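Local structure of alpha-glucosidase (Pseudoalteromonas sp. K8, 5HQA) at residues 325-330 against 357-362; 279-283 against 317-321; 415-419 against 435-439; 148-152 against 390-394. The protein hydrolyses alpha-glucosidic bonds as a family 97 glycoside hydrolase, carrying calcium in its active site and responding to chloride as an activator. One frame throughout, in Å; residues are numbered along the deposited sequence.

How the interactions relate
All four interactions border the pocket that holds AC1, the acarbose-derived group. Interactions 1, 2 and 3 lie in the catalytic barrel, whereas interaction 4 brings a loop of the N-terminal domain to the same pocket. Glu-358 of interaction 1 and Glu-437 of interaction 3 approach to 4.1 Å between their OE1 atoms. Val-390 of interaction 4 ties these together: its N lies 2.9 Å from Glu-358 OE2, a probable hydrogen bond, and its CG2 is 3.4 Å from Glu-437 OE1. Interactions 1 and 2 join through Ser-360 OG and Trp-321 O, 2.8 Å apart. Interactions 2 and 3 do not touch, their nearest atoms being about 7 Å apart, and meet through AC1.

Interaction 1. Residues 325-330 against 357-362; sequences GDVFSF and HETSGN. With AC1 (4,6-dideoxy-4-{[(1S,4R,5S,6S)-4,5,6-trihydroxy-3-(hydroxymethyl)cyclohex-2-en-1-yl]amino}-alpha-D-glucopyranose), chain B.
Asp-326 OD1 is gripped twice: Asn-362 ND2 donates to it at 2.7 Å, in a bent bond (137°), and Lys-397 adds a salt bridge. The carboxylate and amide planes stand 84° apart, and the amide meets the oxygen on its anti side but tilted out of the carboxylate plane. Asn-362 suits the site because its OD1 also caps the helix that follows. Gly-325 lies with its CA 3.2 Å from Thr-359 O, and a side chain there would run into the carbonyls of Thr-359 and Ser-360. Those carbonyls belong to a type I' turn, Thr-359 to Asn-362, which follows barrel strand 352-358 at its C-terminal end, where TIM-barrel enzymes carry their active sites. Glu-358 has CG anti to its N (chi1 174°) and bends at chi2, which carries the carboxylate to AC1, OE1 accepting from AC1 O6B at 2.9 Å while OE2 takes Ser-360 N at 2.8 Å on its anti lone pair and Val-390 N as well. Replacing Glu-358 by alanine removes the acceptor of all three, and the turn would probably be freer to shift. Two phenylalanines meet the backbone oxygen of Glu-358: it sits over a face of Phe-328, 3.3 Å from CD2, and at the edge of Phe-330, 3.2 Å from CE1. Phe-330 also turns its edge toward the His-357 ring, centroids 5.4 Å apart.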
# COMPACT_ATOMS: atom_id res chain seq x y z
N GLY A 325 12.56 -16.41 -15.36
CA GLY A 325 11.17 -16.08 -15.65
C GLY A 325 10.56 -16.89 -16.78
O GLY A 325 9.36 -17.17 -16.77
N ASP A 326 11.38 -17.30 -17.76
CA ASP A 326 10.87 -18.07 -18.88
C ASP A 326 10.50 -19.50 -18.51
O ASP A 326 9.70 -20.12 -19.22
CB ASP A 326 11.89 -18.14 -20.02
CG ASP A 326 12.19 -16.80 -20.66
OD1 ASP A 326 11.58 -15.76 -20.28
OD2 ASP A 326 13.05 -16.78 -21.57
N VAL A 327 11.07 -20.05 -17.44
CA VAL A 327 10.99 -21.50 -17.21
C VAL A 327 10.18 -21.88 -15.98
O VAL A 327 9.99 -23.09 -15.75
CB VAL A 327 12.40 -22.13 -17.12
CG1 VAL A 327 13.12 -21.95 -18.44
CG2 VAL A 327 13.19 -21.54 -15.96
N PHE A 328 9.72 -20.93 -15.18
CA PHE A 328 8.86 -21.26 -14.05
C PHE A 328 7.64 -22.04 -14.52
O PHE A 328 6.97 -21.65 -15.48
CB PHE A 328 8.40 -19.99 -13.33
CG PHE A 328 9.40 -19.42 -12.38
CD1 PHE A 328 9.96 -20.21 -11.39
CD2 PHE A 328 9.78 -18.09 -12.47
CE1 PHE A 328 10.89 -19.68 -10.50
CE2 PHE A 328 10.70 -17.55 -11.59
CZ PHE A 328 11.26 -18.34 -10.60
N SER A 329 7.35 -23.14 -13.83
CA SER A 329 6.06 -23.81 -13.94
C SER A 329 5.18 -23.37 -12.77
O SER A 329 5.66 -23.28 -11.63
CB SER A 329 6.21 -25.33 -13.93
OG SER A 329 4.94 -25.97 -13.84
N PHE A 330 3.92 -23.09 -13.05
CA PHE A 330 2.99 -22.73 -11.99
C PHE A 330 2.01 -23.85 -11.68
O PHE A 330 1.03 -23.63 -10.96
CB PHE A 330 2.28 -21.43 -12.35
CG PHE A 330 3.25 -20.28 -12.54
CD1 PHE A 330 3.80 -19.64 -11.44
CD2 PHE A 330 3.66 -19.90 -13.81
CE1 PHE A 330 4.71 -18.61 -11.60
CE2 PHE A 330 4.58 -18.87 -13.98
CZ PHE A 330 5.10 -18.22 -12.87
N HIS A 357 3.30 -17.44 -6.59
CA HIS A 357 3.53 -17.36 -8.04
C HIS A 357 4.54 -16.25 -8.28
O HIS A 357 4.15 -15.10 -8.48
CB HIS A 357 2.23 -17.07 -8.79
CG HIS A 357 1.25 -18.20 -8.80
ND1 HIS A 357 -0.07 -18.03 -9.15
CD2 HIS A 357 1.40 -19.51 -8.51
CE1 HIS A 357 -0.70 -19.19 -9.07
NE2 HIS A 357 0.17 -20.11 -8.69
N GLU A 358 5.83 -16.57 -8.26
CA GLU A 358 6.86 -15.63 -8.68
C GLU A 358 7.07 -15.75 -10.19
O GLU A 358 7.27 -16.86 -10.70
CB GLU A 358 8.18 -15.87 -7.95
CG GLU A 358 9.34 -15.00 -8.45
CD GLU A 358 9.08 -13.51 -8.27
OE1 GLU A 358 8.87 -13.06 -7.12
OE2 GLU A 358 9.08 -12.77 -9.29
N THR A 359 7.05 -14.62 -10.89
CA THR A 359 7.21 -14.62 -12.33
C THR A 359 8.61 -14.24 -12.79
O THR A 359 8.94 -14.46 -13.96
CB THR A 359 6.23 -13.64 -12.98
OG1 THR A 359 6.59 -12.30 -12.61
CG2 THR A 359 4.79 -13.92 -12.53
N SER A 360 9.43 -13.66 -11.90
CA SER A 360 10.69 -13.03 -12.29
C SER A 360 10.50 -12.14 -13.52
O SER A 360 11.36 -12.07 -14.40
CB SER A 360 11.79 -14.06 -12.54
OG SER A 360 12.23 -14.60 -11.31
N GLY A 361 9.36 -11.46 -13.57
CA GLY A 361 9.12 -10.46 -14.58
C GLY A 361 8.52 -10.96 -15.88
O GLY A 361 8.09 -10.13 -16.69
N ASN A 362 8.47 -12.27 -16.12
CA ASN A 362 7.93 -12.76 -17.39
C ASN A 362 6.44 -12.99 -17.21
O ASN A 362 6.01 -14.06 -16.76
CB ASN A 362 8.64 -14.02 -17.86
CG ASN A 362 8.14 -14.49 -19.22
OD1 ASN A 362 7.00 -14.21 -19.62
ND2 ASN A 362 9.00 -15.20 -19.95
C1 AC1 B . 15.24 -8.27 -5.61
O2 AC1 B . 14.25 -6.10 -5.82
C2 AC1 B . 13.94 -7.49 -5.65
C4A AC1 B . 10.02 -12.96 -2.13
C3 AC1 B . 13.10 -7.73 -4.42
O3 AC1 B . 11.91 -6.93 -4.46
C4 AC1 B . 12.78 -9.20 -4.30
N4A AC1 B . 11.73 -9.50 -3.28
C5 AC1 B . 14.14 -9.76 -3.90
O5 AC1 B . 15.04 -9.66 -5.09
C6 AC1 B . 14.12 -11.18 -3.43
C1B AC1 B . 10.62 -10.40 -3.76
C2B AC1 B . 9.47 -10.58 -2.56
O2B AC1 B . 9.12 -9.28 -2.11
C3B AC1 B . 9.92 -11.44 -1.54
O3B AC1 B . 9.03 -11.48 -0.40
O4 AC1 B . 10.60 -13.82 -1.17
C5B AC1 B . 10.78 -13.04 -3.36
C7B AC1 B . 11.06 -11.68 -4.21
C6B AC1 B . 10.76 -14.39 -4.10
O6B AC1 B . 9.51 -14.53 -4.70
O HOH W 1 6.90 -16.47 -15.41
O HOH W 2 13.83 -13.74 -15.57
O HOH W 3 -0.49 -22.85 -8.69

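Interaction 2. Residues 279-283 against 317-321; sequences TWGSG and WDGDW. With AC1 (4,6-dideoxy-4-{[(1S,4R,5S,6S)-4,5,6-trihydroxy-3-(hydroxymethyl)cyclohex-2-en-1-yl]amino}-alpha-D-glucopyranose), chain B; FMT (formic acid), chain J.
Trp-280 and Trp-317 each hold CG anti to their own carbonyl carbon (chi1 -79° and -67°); with chi2 near a right angle in both, this lays the indoles face over face. The planes are 11° apart in an offset stack, the five-membered ring of Trp-280 lying 4.3 Å, centre to centre, from the six-membered ring of Trp-317. Trp-280 CB also reaches Trp-317 CE3 at 3.4 Å. Trp-321 comes to the same face of Trp-280, its NE1 3.6 Å from Trp-280 CE3, with the rings inclined. Polar ends are met elsewhere, Trp-280 NE1 by Glu-311 and Trp-317 NE1 by Asn-314. Farther from the pocket, Asp-318 clamps Ser-282: OD1 takes its N at 2.9 Å from above the carboxylate plane, and OD2 accepts from its OG at 2.8 Å on the syn side, somewhat out of the plane. Gly-281 suits its place because a side chain would crowd Asp-318 OD1 and Trp-317 O; formic acid, probably from the crystallisation liquor, accepts from Gly-281 N. AC1 is met by ring edges: O6B lies 3.6 Å from Trp-317 CH2, and C6 3.7 Å from Trp-321 CZ2. An aromatic cluster of tryptophans lining the glycan pocket is a familiar feature of carbohydrate-binding sites.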
# COMPACT_ATOMS: atom_id res chain seq x y z
N THR A 279 17.33 -22.62 0.65
CA THR A 279 17.31 -22.19 -0.74
C THR A 279 15.90 -22.29 -1.30
O THR A 279 15.09 -23.10 -0.84
CB THR A 279 18.26 -23.02 -1.60
OG1 THR A 279 17.86 -24.39 -1.55
CG2 THR A 279 19.68 -22.91 -1.07
N TRP A 280 15.62 -21.45 -2.30
CA TRP A 280 14.39 -21.61 -3.08
C TRP A 280 14.50 -22.82 -4.00
O TRP A 280 13.53 -23.57 -4.17
CB TRP A 280 14.11 -20.36 -3.90
CG TRP A 280 13.50 -19.18 -3.17
CD1 TRP A 280 12.17 -18.97 -2.93
CD2 TRP A 280 14.19 -18.05 -2.65
NE1 TRP A 280 12.00 -17.77 -2.27
CE2 TRP A 280 13.22 -17.19 -2.08
CE3 TRP A 280 15.54 -17.67 -2.59
CZ2 TRP A 280 13.56 -15.97 -1.47
CZ3 TRP A 280 15.88 -16.46 -1.98
CH2 TRP A 280 14.89 -15.63 -1.43
N GLY A 281 15.67 -23.01 -4.61
CA GLY A 281 15.87 -24.12 -5.51
C GLY A 281 16.13 -25.41 -4.77
O GLY A 281 16.31 -25.44 -3.56
N SER A 282 16.15 -26.50 -5.53
CA SER A 282 16.25 -27.82 -4.93
C SER A 282 17.64 -28.05 -4.34
O SER A 282 18.60 -27.35 -4.66
CB SER A 282 15.93 -28.90 -5.97
OG SER A 282 16.90 -28.87 -7.01
N GLY A 283 17.73 -29.05 -3.47
CA GLY A 283 19.00 -29.41 -2.89
C GLY A 283 18.88 -29.64 -1.40
O GLY A 283 17.78 -29.66 -0.85
N TRP A 317 13.15 -22.71 -9.94
CA TRP A 317 13.99 -21.89 -9.08
C TRP A 317 15.46 -22.27 -9.13
O TRP A 317 16.29 -21.51 -8.63
CB TRP A 317 13.51 -21.97 -7.62
CG TRP A 317 12.16 -21.35 -7.37
CD1 TRP A 317 10.95 -21.96 -7.51
CD2 TRP A 317 11.89 -20.01 -6.93
NE1 TRP A 317 9.94 -21.08 -7.19
CE2 TRP A 317 10.49 -19.88 -6.82
CE3 TRP A 317 12.70 -18.91 -6.60
CZ2 TRP A 317 9.87 -18.70 -6.41
CZ3 TRP A 317 12.08 -17.72 -6.20
CH2 TRP A 317 10.68 -17.63 -6.11
N ASP A 318 15.81 -23.42 -9.69
CA ASP A 318 17.20 -23.86 -9.64
C ASP A 318 18.10 -22.91 -10.42
O ASP A 318 17.74 -22.44 -11.50
CB ASP A 318 17.34 -25.27 -10.19
CG ASP A 318 16.78 -26.31 -9.26
OD1 ASP A 318 15.95 -25.97 -8.40
OD2 ASP A 318 17.17 -27.49 -9.39
N GLY A 319 19.28 -22.66 -9.87
CA GLY A 319 20.27 -21.82 -10.50
C GLY A 319 20.21 -20.41 -9.96
O GLY A 319 20.39 -20.19 -8.76
N ASP A 320 19.92 -19.45 -10.83
CA ASP A 320 19.75 -18.05 -10.44
C ASP A 320 18.32 -17.67 -10.79
O ASP A 320 18.03 -17.33 -11.95
CB ASP A 320 20.78 -17.16 -11.13
CG ASP A 320 20.88 -15.78 -10.50
OD1 ASP A 320 19.93 -15.38 -9.78
OD2 ASP A 320 21.90 -15.10 -10.73
N TRP A 321 17.41 -17.75 -9.82
CA TRP A 321 15.99 -17.64 -10.13
C TRP A 321 15.62 -16.27 -10.69
O TRP A 321 14.61 -16.16 -11.40
CB TRP A 321 15.13 -17.97 -8.90
CG TRP A 321 15.32 -17.02 -7.75
CD1 TRP A 321 16.15 -17.19 -6.67
CD2 TRP A 321 14.66 -15.76 -7.54
NE1 TRP A 321 16.04 -16.12 -5.82
CE2 TRP A 321 15.14 -15.23 -6.33
CE3 TRP A 321 13.70 -15.04 -8.27
CZ2 TRP A 321 14.70 -14.01 -5.82
CZ3 TRP A 321 13.27 -13.82 -7.76
CH2 TRP A 321 13.77 -13.32 -6.55
C1 AC1 B . 15.24 -8.27 -5.61
O2 AC1 B . 14.25 -6.10 -5.82
C2 AC1 B . 13.94 -7.49 -5.65
C4A AC1 B . 10.02 -12.96 -2.13
C3 AC1 B . 13.10 -7.73 -4.42
O3 AC1 B . 11.91 -6.93 -4.46
C4 AC1 B . 12.78 -9.20 -4.30
N4A AC1 B . 11.73 -9.50 -3.28
C5 AC1 B . 14.14 -9.76 -3.90
O5 AC1 B . 15.04 -9.66 -5.09
C6 AC1 B . 14.12 -11.18 -3.43
C1B AC1 B . 10.62 -10.40 -3.76
C2B AC1 B . 9.47 -10.58 -2.56
O2B AC1 B . 9.12 -9.28 -2.11
C3B AC1 B . 9.92 -11.44 -1.54
O3B AC1 B . 9.03 -11.48 -0.40
O4 AC1 B . 10.60 -13.82 -1.17
C5B AC1 B . 10.78 -13.04 -3.36
C7B AC1 B . 11.06 -11.68 -4.21
C6B AC1 B . 10.76 -14.39 -4.10
O6B AC1 B . 9.51 -14.53 -4.70
C FMT J . 17.68 -20.48 -4.47
O1 FMT J . 18.03 -20.18 -3.33
O2 FMT J . 18.01 -21.50 -5.07

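Interaction 3. Residues 415-419 against 435-439; sequences MVNEY and THEPI. With CA (calcium ion), chain C; AC1 (4,6-dideoxy-4-{[(1S,4R,5S,6S)-4,5,6-trihydroxy-3-(hydroxymethyl)cyclohex-2-en-1-yl]amino}-alpha-D-glucopyranose), chain B.
Glu-437 serves two partners: its backbone O accepts from Tyr-419 OH at 2.7 Å, while its carboxylate OE2 binds the calcium ion at 2.4 Å. AC1 completes part of the same shell, its O3 and O2B each 2.3 Å from calcium and N4A farther off; Glu-154, Glu-455 and Glu-461 supply the rest. With CG anti to the carbonyl carbon (chi1 -59°) and a bend at chi2, Glu-437 brings OE2 to calcium, and Tyr-389 N holds OE1. His-436 ND1 donates to AC1 O2B at 2.7 Å, nearly straight at 172° and in the plane of the imidazole, whose NE2 is paired with Asp-489. The Tyr-419 ring, on helix 413-428 behind this shell, is sandwiched: Ile-439 N lies over one face, 3.3 Å from CE2, and the Met-415 methyl CE covers the opposite one. Ile-439 CG2 touches CD2, and Thr-435 CG2 packs near CE1. A phenylalanine in place of Tyr-419 takes away the hydroxyl donor of Glu-437 O, and the loop that carries the calcium ligand would probably be less firmly fixed. Since N4A stands where a substrate has its glycosidic oxygen, direct calcium contact is consistent with the metal orienting and polarising the bond to be cleaved.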
# COMPACT_ATOMS: atom_id res chain seq x y z
N MET A 415 0.68 -3.25 -17.71
CA MET A 415 0.76 -4.00 -16.46
C MET A 415 -0.41 -3.68 -15.54
O MET A 415 -0.88 -4.57 -14.82
CB MET A 415 2.10 -3.73 -15.75
CG MET A 415 3.22 -4.62 -16.28
SD MET A 415 2.84 -6.39 -16.13
CE MET A 415 2.67 -6.60 -14.36
N VAL A 416 -0.88 -2.43 -15.54
CA VAL A 416 -2.08 -2.10 -14.78
C VAL A 416 -3.20 -3.07 -15.13
O VAL A 416 -3.85 -3.65 -14.25
CB VAL A 416 -2.50 -0.63 -15.03
CG1 VAL A 416 -3.96 -0.40 -14.61
CG2 VAL A 416 -1.56 0.32 -14.29
N ASN A 417 -3.39 -3.32 -16.43
CA ASN A 417 -4.41 -4.27 -16.86
C ASN A 417 -4.02 -5.71 -16.54
O ASN A 417 -4.89 -6.53 -16.23
CB ASN A 417 -4.67 -4.11 -18.36
CG ASN A 417 -5.42 -2.83 -18.68
OD1 ASN A 417 -6.09 -2.26 -17.81
ND2 ASN A 417 -5.30 -2.35 -19.92
N GLU A 418 -2.73 -6.02 -16.61
CA GLU A 418 -2.25 -7.37 -16.31
C GLU A 418 -2.50 -7.74 -14.85
O GLU A 418 -2.94 -8.86 -14.55
CB GLU A 418 -0.77 -7.47 -16.67
CG GLU A 418 -0.25 -8.87 -16.83
CD GLU A 418 -0.83 -9.61 -18.03
OE1 GLU A 418 -1.15 -8.97 -19.06
OE2 GLU A 418 -0.97 -10.84 -17.92
N TYR A 419 -2.24 -6.81 -13.92
CA TYR A 419 -2.49 -7.09 -12.51
C TYR A 419 -3.97 -7.35 -12.27
O TYR A 419 -4.34 -8.29 -11.56
CB TYR A 419 -2.04 -5.93 -11.63
CG TYR A 419 -0.55 -5.71 -11.51
CD1 TYR A 419 0.27 -6.65 -10.89
CD2 TYR A 419 0.03 -4.52 -11.97
CE1 TYR A 419 1.64 -6.42 -10.76
CE2 TYR A 419 1.39 -4.29 -11.85
CZ TYR A 419 2.19 -5.24 -11.24
OH TYR A 419 3.54 -5.00 -11.11
N THR A 435 0.14 -8.95 -3.77
CA THR A 435 1.01 -8.69 -4.92
C THR A 435 2.32 -8.06 -4.46
O THR A 435 2.33 -6.94 -3.94
CB THR A 435 0.35 -7.74 -5.92
OG1 THR A 435 -0.96 -8.21 -6.24
CG2 THR A 435 1.19 -7.65 -7.20
N HIS A 436 3.44 -8.75 -4.71
CA HIS A 436 4.75 -8.13 -4.55
C HIS A 436 5.27 -7.64 -5.90
O HIS A 436 4.91 -8.18 -6.95
CB HIS A 436 5.74 -9.09 -3.89
CG HIS A 436 5.50 -9.23 -2.41
ND1 HIS A 436 6.52 -9.23 -1.48
CD2 HIS A 436 4.35 -9.33 -1.70
CE1 HIS A 436 6.01 -9.34 -0.27
NE2 HIS A 436 4.69 -9.41 -0.38
N GLU A 437 6.11 -6.60 -5.85
CA GLU A 437 6.45 -5.79 -7.02
C GLU A 437 5.17 -5.42 -7.78
O GLU A 437 5.00 -5.79 -8.94
CB GLU A 437 7.45 -6.48 -7.93
CG GLU A 437 8.76 -6.81 -7.21
CD GLU A 437 8.61 -8.01 -6.28
OE1 GLU A 437 8.06 -9.03 -6.73
OE2 GLU A 437 8.99 -7.91 -5.08
N PRO A 438 4.25 -4.69 -7.14
CA PRO A 438 2.92 -4.45 -7.70
C PRO A 438 2.84 -3.13 -8.42
O PRO A 438 3.82 -2.39 -8.49
CB PRO A 438 2.05 -4.41 -6.45
CG PRO A 438 2.93 -3.61 -5.50
CD PRO A 438 4.37 -4.07 -5.81
N ILE A 439 1.65 -2.81 -8.92
CA ILE A 439 1.26 -1.42 -9.11
C ILE A 439 0.91 -0.85 -7.74
O ILE A 439 0.40 -1.56 -6.86
CB ILE A 439 0.07 -1.31 -10.09
CG1 ILE A 439 -0.36 0.15 -10.29
CG2 ILE A 439 -1.13 -2.13 -9.59
CD1 ILE A 439 0.67 1.01 -11.01
CA CA C . 10.14 -7.37 -3.01
C1 AC1 B . 15.24 -8.27 -5.61
O2 AC1 B . 14.25 -6.10 -5.82
C2 AC1 B . 13.94 -7.49 -5.65
C4A AC1 B . 10.02 -12.96 -2.13
C3 AC1 B . 13.10 -7.73 -4.42
O3 AC1 B . 11.91 -6.93 -4.46
C4 AC1 B . 12.78 -9.20 -4.30
N4A AC1 B . 11.73 -9.50 -3.28
C5 AC1 B . 14.14 -9.76 -3.90
O5 AC1 B . 15.04 -9.66 -5.09
C6 AC1 B . 14.12 -11.18 -3.43
C1B AC1 B . 10.62 -10.40 -3.76
C2B AC1 B . 9.47 -10.58 -2.56
O2B AC1 B . 9.12 -9.28 -2.11
C3B AC1 B . 9.92 -11.44 -1.54
O3B AC1 B . 9.03 -11.48 -0.40
O4 AC1 B . 10.60 -13.82 -1.17
C5B AC1 B . 10.78 -13.04 -3.36
C7B AC1 B . 11.06 -11.68 -4.21
C6B AC1 B . 10.76 -14.39 -4.10
O6B AC1 B . 9.51 -14.53 -4.70

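Interaction 4. Residues 148-152 against 390-394; sequences RGWNR and VADGG. With AC1 (4,6-dideoxy-4-{[(1S,4R,5S,6S)-4,5,6-trihydroxy-3-(hydroxymethyl)cyclohex-2-en-1-yl]amino}-alpha-D-glucopyranose), chain B.
Arg-152 runs alongside the backbone of 391-393 toward AC1. Beyond CB, its CG passes Gly-393 N at 4.1 Å, and CD comes 3.5 Å from Ala-391 O. A bend at chi3 (-44°) turns the guanidinium so that NH1 donates to that carbonyl at 2.9 Å, from 49° above its plane. NH1 also donates to water 4, which donates to Asp-392 OD1 and Asn-151 OD1. At the tip, NH2 points almost straight (171°) at AC1 O2, a long bond of 3.3 Å, and makes a salt bridge with Glu-154. Nearby, Gly-393 N donates to Trp-150 O at 2.8 Å; glycine fits because a side chain would collide with Gly-149 O. Asp-392 OD1 lies at the edge of the Trp-150 ring, which also touches a bound glucose, and Val-390 CG2 packs on AC1 C7B. The contact joins the type I turn 149-152 of the N-terminal domain to a loop following barrel strand 384-388, so both domains build the glycan pocket. Beside Glu-154, a calcium ligand, the guanidinium is well placed to hold that carboxylate in position, and is likely to offset part of the negative charge gathered round the metal.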
# COMPACT_ATOMS: atom_id res chain seq x y z
N ARG A 148 10.81 5.87 -11.79
CA ARG A 148 11.47 5.36 -12.99
C ARG A 148 12.87 4.82 -12.71
O ARG A 148 13.70 4.73 -13.62
CB ARG A 148 11.54 6.43 -14.10
CG ARG A 148 10.17 7.02 -14.48
CD ARG A 148 9.41 6.17 -15.52
NE ARG A 148 7.99 6.51 -15.48
CZ ARG A 148 7.47 7.61 -16.01
NH1 ARG A 148 8.25 8.48 -16.65
NH2 ARG A 148 6.16 7.86 -15.89
N GLY A 149 13.14 4.45 -11.45
CA GLY A 149 14.44 3.91 -11.10
C GLY A 149 14.48 2.42 -11.26
O GLY A 149 13.46 1.76 -11.45
N TRP A 150 15.69 1.87 -11.18
CA TRP A 150 15.84 0.44 -11.43
C TRP A 150 15.15 -0.41 -10.36
O TRP A 150 14.81 -1.56 -10.64
CB TRP A 150 17.32 0.06 -11.52
CG TRP A 150 18.02 0.07 -10.20
CD1 TRP A 150 18.59 1.15 -9.57
CD2 TRP A 150 18.22 -1.05 -9.33
NE1 TRP A 150 19.13 0.76 -8.37
CE2 TRP A 150 18.92 -0.58 -8.20
CE3 TRP A 150 17.88 -2.40 -9.40
CZ2 TRP A 150 19.28 -1.41 -7.15
CZ3 TRP A 150 18.24 -3.23 -8.35
CH2 TRP A 150 18.93 -2.73 -7.24
N ASN A 151 14.92 0.14 -9.16
CA ASN A 151 14.31 -0.65 -8.09
C ASN A 151 12.85 -0.30 -7.82
O ASN A 151 12.35 -0.62 -6.74
CB ASN A 151 15.12 -0.54 -6.79
CG ASN A 151 15.26 -1.89 -6.10
OD1 ASN A 151 15.36 -2.92 -6.76
ND2 ASN A 151 15.24 -1.89 -4.77
N ARG A 152 12.15 0.30 -8.78
CA ARG A 152 10.67 0.41 -8.75
C ARG A 152 10.26 1.25 -7.54
O ARG A 152 10.73 2.39 -7.40
CB ARG A 152 10.06 -1.00 -8.79
CG ARG A 152 10.47 -1.88 -9.99
CD ARG A 152 9.97 -3.33 -9.78
NE ARG A 152 10.25 -3.71 -8.40
CZ ARG A 152 11.39 -4.23 -7.99
NH1 ARG A 152 12.36 -4.50 -8.85
NH2 ARG A 152 11.56 -4.50 -6.70
N VAL A 390 9.54 -9.94 -9.98
CA VAL A 390 10.90 -9.44 -9.75
C VAL A 390 11.59 -9.20 -11.09
O VAL A 390 11.89 -10.14 -11.83
CB VAL A 390 11.71 -10.40 -8.86
CG1 VAL A 390 13.16 -9.91 -8.77
CG2 VAL A 390 11.10 -10.45 -7.48
N ALA A 391 11.86 -7.94 -11.39
CA ALA A 391 12.64 -7.49 -12.54
C ALA A 391 12.93 -6.01 -12.32
O ALA A 391 12.17 -5.32 -11.63
CB ALA A 391 11.90 -7.71 -13.87
N ASP A 392 14.02 -5.54 -12.91
CA ASP A 392 14.35 -4.13 -12.78
C ASP A 392 13.27 -3.25 -13.40
O ASP A 392 12.48 -3.70 -14.24
CB ASP A 392 15.69 -3.82 -13.45
CG ASP A 392 16.88 -4.33 -12.65
OD1 ASP A 392 16.68 -4.99 -11.59
OD2 ASP A 392 18.02 -4.08 -13.11
N GLY A 393 13.25 -1.99 -12.98
CA GLY A 393 12.35 -1.00 -13.56
C GLY A 393 12.38 -1.03 -15.08
O GLY A 393 13.45 -1.08 -15.69
N GLY A 394 11.20 -1.04 -15.71
CA GLY A 394 11.12 -1.08 -17.16
C GLY A 394 11.43 -2.42 -17.80
O GLY A 394 11.53 -2.48 -19.03
C1 AC1 B . 15.24 -8.27 -5.61
O2 AC1 B . 14.25 -6.10 -5.82
C2 AC1 B . 13.94 -7.49 -5.65
C4A AC1 B . 10.02 -12.96 -2.13
C3 AC1 B . 13.10 -7.73 -4.42
O3 AC1 B . 11.91 -6.93 -4.46
C4 AC1 B . 12.78 -9.20 -4.30
N4A AC1 B . 11.73 -9.50 -3.28
C5 AC1 B . 14.14 -9.76 -3.90
O5 AC1 B . 15.04 -9.66 -5.09
C6 AC1 B . 14.12 -11.18 -3.43
C1B AC1 B . 10.62 -10.40 -3.76
C2B AC1 B . 9.47 -10.58 -2.56
O2B AC1 B . 9.12 -9.28 -2.11
C3B AC1 B . 9.92 -11.44 -1.54
O3B AC1 B . 9.03 -11.48 -0.40
O4 AC1 B . 10.60 -13.82 -1.17
C5B AC1 B . 10.78 -13.04 -3.36
C7B AC1 B . 11.06 -11.68 -4.21
C6B AC1 B . 10.76 -14.39 -4.10
O6B AC1 B . 9.51 -14.53 -4.70
O HOH W 4 15.30 -5.19 -9.14